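Local coordinates for enoyl-[acyl-carrier-protein] reductase [FMN] (Thermotoga maritima, PDB 5GVJ) that probably reduces enoyl-acyl-carrier-protein intermediates of fatty acid synthesis with NADH, using FMN as the flavin cofactor, at residues P206-K209 / E210-K214; E286-V290 / K291-E295. The protein carries 1 engineered substitution. One frame throughout, in Å; residues are numbered along the deposited sequence.

Contact 1 (P206-K209 / E210-K214); sequences PVYK and EKIVK. With NA (sodium ion), chain C.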
loop_
_atom_site.group_PDB
_atom_site.type_symbol
_atom_site.label_atom_id
_atom_site.label_comp_id
_atom_site.label_asym_id
_atom_site.label_seq_id
_atom_site.Cartn_x
_atom_site.Cartn_y
_atom_site.Cartn_z
ATOM N N PRO A 206 -20.809 -4.120 -19.796
ATOM C CA PRO A 206 -21.380 -4.625 -18.532
ATOM C C PRO A 206 -20.590 -5.761 -17.901
ATOM O O PRO A 206 -20.542 -5.860 -16.669
ATOM C CB PRO A 206 -22.787 -5.081 -18.948
ATOM C CG PRO A 206 -23.139 -4.188 -20.098
ATOM C CD PRO A 206 -21.835 -3.985 -20.851
ATOM N N VAL A 207 -19.952 -6.610 -18.707
ATOM C CA VAL A 207 -19.172 -7.722 -18.161
ATOM C C VAL A 207 -17.965 -7.197 -17.396
ATOM O O VAL A 207 -17.569 -7.753 -16.358
ATOM C CB VAL A 207 -18.748 -8.670 -19.296
ATOM C CG1 VAL A 207 -17.658 -9.598 -18.825
ATOM C CG2 VAL A 207 -19.951 -9.459 -19.798
ATOM N N TYR A 208 -17.337 -6.144 -17.923
ATOM C CA TYR A 208 -16.229 -5.500 -17.225
ATOM C C TYR A 208 -16.665 -5.063 -15.835
ATOM O O TYR A 208 -15.983 -5.339 -14.841
ATOM C CB TYR A 208 -15.738 -4.307 -18.045
ATOM C CG TYR A 208 -14.287 -3.934 -17.869
ATOM C CD1 TYR A 208 -13.824 -3.382 -16.677
ATOM C CD2 TYR A 208 -13.384 -4.099 -18.909
ATOM C CE1 TYR A 208 -12.484 -3.025 -16.524
ATOM C CE2 TYR A 208 -12.049 -3.744 -18.766
ATOM C CZ TYR A 208 -11.605 -3.208 -17.573
ATOM O OH TYR A 208 -10.281 -2.853 -17.437
ATOM N N LYS A 209 -17.827 -4.411 -15.745
ATOM C CA LYS A 209 -18.343 -3.971 -14.451
ATOM C C LYS A 209 -18.625 -5.159 -13.535
ATOM O O LYS A 209 -18.280 -5.139 -12.345
ATOM C CB LYS A 209 -19.604 -3.131 -14.655
ATOM C CG LYS A 209 -19.339 -1.811 -15.396
ATOM C CD LYS A 209 -20.609 -0.985 -15.545
ATOM C CE LYS A 209 -20.391 0.251 -16.430
ATOM N NZ LYS A 209 -21.648 1.031 -16.523
ATOM N N GLU A 210 -19.238 -6.211 -14.078
ATOM C CA GLU A 210 -19.574 -7.373 -13.261
ATOM C C GLU A 210 -18.317 -8.047 -12.724
ATOM O O GLU A 210 -18.306 -8.544 -11.593
ATOM C CB GLU A 210 -20.404 -8.371 -14.078
ATOM C CG GLU A 210 -21.793 -7.867 -14.487
ATOM C CD GLU A 210 -22.413 -8.666 -15.644
ATOM O OE1 GLU A 210 -23.475 -8.240 -16.166
ATOM O OE2 GLU A 210 -21.834 -9.712 -16.032
ATOM N N LYS A 211 -17.252 -8.100 -13.530
ATOM C CA LYS A 211 -16.022 -8.731 -13.062
ATOM C C LYS A 211 -15.388 -7.938 -11.923
ATOM O O LYS A 211 -14.865 -8.528 -10.971
ATOM C CB LYS A 211 -15.039 -8.906 -14.222
ATOM C CG LYS A 211 -15.494 -9.974 -15.208
ATOM C CD LYS A 211 -15.524 -11.338 -14.520
ATOM C CE LYS A 211 -16.649 -12.226 -15.065
ATOM N NZ LYS A 211 -16.158 -13.518 -15.627
ATOM N N ILE A 212 -15.439 -6.608 -11.991
ATOM C CA ILE A 212 -14.908 -5.786 -10.900
ATOM C C ILE A 212 -15.681 -6.051 -9.615
ATOM O O ILE A 212 -15.098 -6.245 -8.540
ATOM C CB ILE A 212 -14.952 -4.298 -11.283
ATOM C CG1 ILE A 212 -13.944 -4.004 -12.405
ATOM C CG2 ILE A 212 -14.715 -3.407 -10.044
ATOM C CD1 ILE A 212 -14.058 -2.587 -12.977
ATOM N N VAL A 213 -17.011 -6.050 -9.709
ATOM C CA VAL A 213 -17.853 -6.323 -8.552
ATOM C C VAL A 213 -17.500 -7.674 -7.942
ATOM O O VAL A 213 -17.319 -7.799 -6.727
ATOM C CB VAL A 213 -19.337 -6.262 -8.954
ATOM C CG1 VAL A 213 -20.204 -6.916 -7.899
ATOM C CG2 VAL A 213 -19.759 -4.815 -9.187
ATOM N N LYS A 214 -17.395 -8.706 -8.779
ATOM C CA LYS A 214 -17.190 -10.049 -8.245
ATOM C C LYS A 214 -15.765 -10.248 -7.755
ATOM O O LYS A 214 -15.532 -11.068 -6.863
ATOM C CB LYS A 214 -17.524 -11.096 -9.310
ATOM C CG LYS A 214 -19.015 -11.265 -9.582
ATOM C CD LYS A 214 -19.231 -12.212 -10.760
ATOM C CE LYS A 214 -20.693 -12.640 -10.877
ATOM N NZ LYS A 214 -21.516 -11.625 -11.581
HETATM NA NA NA C . -15.259 -6.558 -6.150
HETATM O O HOH W 1 -15.616 -7.370 -3.815
#
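The edge of the Tyr208 ring meets the tip of Ile212 one helical turn further on: Ile212 CD1 lies close to the ring plane, 3.8 Å from Tyr208 CD1, and also touches CE1 of the same edge. The ring itself is swung away from the helix axis by a first torsion that sets CG anti to the backbone N (chi1 -152°), which carries it over to Val197 and to the helix 260-265 at Ala264 and Val265. There it meets Phe275 with the two ring planes about 40° apart, while its hydroxyl makes a weak hydrogen bond to the carbonyl of Ala276, an engineered residue. Ile212 extends the same buried face towards Thr194 and Val197, and its CG1 packs 3.4 Å from Tyr208 O.

Four successive i+4 backbone bonds hold the turn. The shortest are Glu210 N to Pro206 O and Lys211 N to Val207 O, both 2.9 Å, whereas the straightest is Val213 N to Lys209 O, at 171°. On the outer side the extended Glu210 chain runs back over the first turn, with CG 3.2 Å from Pro206 O. Lys209, extended beyond CG, takes its ammonium to the carbonyls of Ser202 and Ser199, which hold it by hydrogen bonds.

Near the C-terminal end, Ile212 O and Val213 O bind a sodium ion at 2.4 and 2.5 Å. With Ala215, Ala281 and Ile284, all five protein ligands are main-chain carbonyl oxygens, and a water makes six. This is an amphipathic helix ending in a main-chain sodium site that ties it to the segment holding Ala281 and Ile284; the Ile212 side chain lies about 4 Å from that of Thr194, an FMN-binding residue, though this chain holds no flavin.

Contact 2 (E286-V290 / K291-E295); sequences EIKPV and KQIIE
Pro289 O accepts Ile293 N at 2.9 Å, a nearly linear bond (169°) that starts helix 290-309, with Pro289 in the N-cap position. The loop 286-289 is extended up to this point, and the chain turns helical at Val290, whose O takes Ile294 N in the next i+4 bond at 3.1 Å. The Val290 amide, in the first turn of the helix, is hydrogen-bonded to Glu201 OE1.

Ile293 folds back over the cap. Its CG1 stands beside the backbone N (chi1 -67°), which brings it 3.3 Å from Pro289 O, and the same side chain also packs on Arg195 and Phe196 of helix 193-197. Pro289 and Gln292 lie alongside each other, the proline CD facing Gln292 CB at 4.1 Å. Val290 and Ile294 are likewise aligned, and Ile294 continues to His15, Ala37 and Phe196.

The Lys291 ammonium reaches the carbonyl of Ala37. Lys288 stays extended as far as its ammonium, which forms a salt bridge with Asp296, nearly two turns into the helix, while nearer the backbone its CB rests 3.6 Å from Ile293 CG1.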
loop_
_atom_site.group_PDB
_atom_site.type_symbol
_atom_site.label_atom_id
_atom_site.label_comp_id
_atom_site.label_asym_id
_atom_site.label_seq_id
_atom_site.Cartn_x
_atom_site.Cartn_y
_atom_site.Cartn_z
ATOM N N GLU A 286 -20.472 -3.075 -5.647
ATOM C CA GLU A 286 -21.638 -2.735 -6.450
ATOM C C GLU A 286 -21.300 -1.553 -7.342
ATOM O O GLU A 286 -20.389 -0.768 -7.057
ATOM C CB GLU A 286 -22.864 -2.429 -5.584
ATOM C CG GLU A 286 -22.678 -1.316 -4.595
ATOM C CD GLU A 286 -23.964 -0.980 -3.861
ATOM O OE1 GLU A 286 -24.991 -0.760 -4.534
ATOM O OE2 GLU A 286 -23.953 -0.950 -2.615
ATOM N N ILE A 287 -22.037 -1.459 -8.439
ATOM C CA ILE A 287 -21.896 -0.352 -9.379
ATOM C C ILE A 287 -22.731 0.814 -8.864
ATOM O O ILE A 287 -23.939 0.675 -8.638
ATOM C CB ILE A 287 -22.330 -0.772 -10.788
ATOM C CG1 ILE A 287 -21.558 -2.015 -11.240
ATOM C CG2 ILE A 287 -22.154 0.372 -11.770
ATOM C CD1 ILE A 287 -20.041 -1.862 -11.207
ATOM N N LYS A 288 -22.087 1.961 -8.661
ATOM C CA LYS A 288 -22.780 3.115 -8.122
ATOM C C LYS A 288 -22.812 4.263 -9.127
ATOM O O LYS A 288 -21.930 4.379 -9.983
ATOM C CB LYS A 288 -22.111 3.642 -6.846
ATOM C CG LYS A 288 -22.092 2.717 -5.643
ATOM C CD LYS A 288 -21.349 3.460 -4.519
ATOM C CE LYS A 288 -21.051 2.585 -3.321
ATOM N NZ LYS A 288 -20.357 3.388 -2.271
ATOM N N PRO A 289 -23.799 5.146 -9.025
ATOM C CA PRO A 289 -23.714 6.421 -9.738
ATOM C C PRO A 289 -22.487 7.198 -9.298
ATOM O O PRO A 289 -22.078 7.149 -8.137
ATOM C CB PRO A 289 -24.999 7.147 -9.322
ATOM C CG PRO A 289 -25.933 6.061 -8.907
ATOM C CD PRO A 289 -25.044 5.037 -8.247
ATOM N N VAL A 290 -21.908 7.927 -10.255
ATOM C CA VAL A 290 -20.772 8.802 -9.976
ATOM C C VAL A 290 -21.089 9.753 -8.831
ATOM O O VAL A 290 -20.269 9.951 -7.927
ATOM C CB VAL A 290 -20.368 9.552 -11.262
ATOM C CG1 VAL A 290 -19.544 10.810 -10.941
ATOM C CG2 VAL A 290 -19.580 8.614 -12.171
ATOM N N LYS A 291 -22.293 10.329 -8.828
ATOM C CA LYS A 291 -22.661 11.265 -7.767
ATOM C C LYS A 291 -22.621 10.598 -6.397
ATOM O O LYS A 291 -22.114 11.179 -5.426
ATOM C CB LYS A 291 -24.054 11.841 -8.032
ATOM C CG LYS A 291 -24.213 13.290 -7.582
ATOM C CD LYS A 291 -23.729 14.256 -8.675
ATOM C CE LYS A 291 -23.258 15.590 -8.088
ATOM N NZ LYS A 291 -22.044 15.425 -7.178
ATOM N N GLN A 292 -23.159 9.380 -6.295
ATOM C CA GLN A 292 -23.150 8.675 -5.020
ATOM C C GLN A 292 -21.731 8.316 -4.597
ATOM O O GLN A 292 -21.384 8.428 -3.414
ATOM C CB GLN A 292 -23.997 7.409 -5.119
ATOM C CG GLN A 292 -24.278 6.762 -3.771
ATOM C CD GLN A 292 -25.078 7.691 -2.858
ATOM O OE1 GLN A 292 -24.689 7.945 -1.719
ATOM N NE2 GLN A 292 -26.186 8.220 -3.370
ATOM N N ILE A 293 -20.908 7.853 -5.544
ATOM C CA ILE A 293 -19.509 7.540 -5.234
ATOM C C ILE A 293 -18.843 8.716 -4.531
ATOM O O ILE A 293 -18.208 8.560 -3.480
ATOM C CB ILE A 293 -18.740 7.160 -6.511
ATOM C CG1 ILE A 293 -19.256 5.834 -7.074
ATOM C CG2 ILE A 293 -17.211 7.115 -6.238
ATOM C CD1 ILE A 293 -18.674 5.487 -8.467
ATOM N N ILE A 294 -18.976 9.911 -5.101
ATOM C CA ILE A 294 -18.309 11.073 -4.522
ATOM C C ILE A 294 -18.931 11.440 -3.180
ATOM O O ILE A 294 -18.220 11.823 -2.243
ATOM C CB ILE A 294 -18.336 12.249 -5.521
ATOM C CG1 ILE A 294 -17.499 11.900 -6.757
ATOM C CG2 ILE A 294 -17.832 13.550 -4.856
ATOM C CD1 ILE A 294 -17.598 12.891 -7.894
ATOM N N GLU A 295 -20.264 11.325 -3.052
ATOM C CA GLU A 295 -20.913 11.585 -1.765
ATOM C C GLU A 295 -20.419 10.627 -0.682
ATOM O O GLU A 295 -20.146 11.036 0.455
ATOM C CB GLU A 295 -22.433 11.460 -1.891
ATOM C CG GLU A 295 -23.097 12.598 -2.634
ATOM C CD GLU A 295 -24.503 12.240 -3.085
ATOM O OE1 GLU A 295 -25.129 11.342 -2.464
ATOM O OE2 GLU A 295 -24.974 12.852 -4.074
#

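How the contacts relate
Along the chain the two contacts follow in series, neither nested nor crossing. Contact 1 closes single turns within helix 206-214, which follows helix 193-197; contact 2 closes the first turn of helix 290-309, after the loop that leaves the sodium site. Their centres are about 15 Å apart, yet they meet through Ile287: its CD1 packs 3.6 Å from Val213 CG2 and 3.7 Å from Lys209 CB. The loop 286-289 thus runs from the flank of helix 206-214 at Lys209 and Val213 to the start of helix 290-309. Both helices also pack against helix 193-197, at whose start Gly193 and Thr194 belong to the FMN site of the TIM-barrel-like fold.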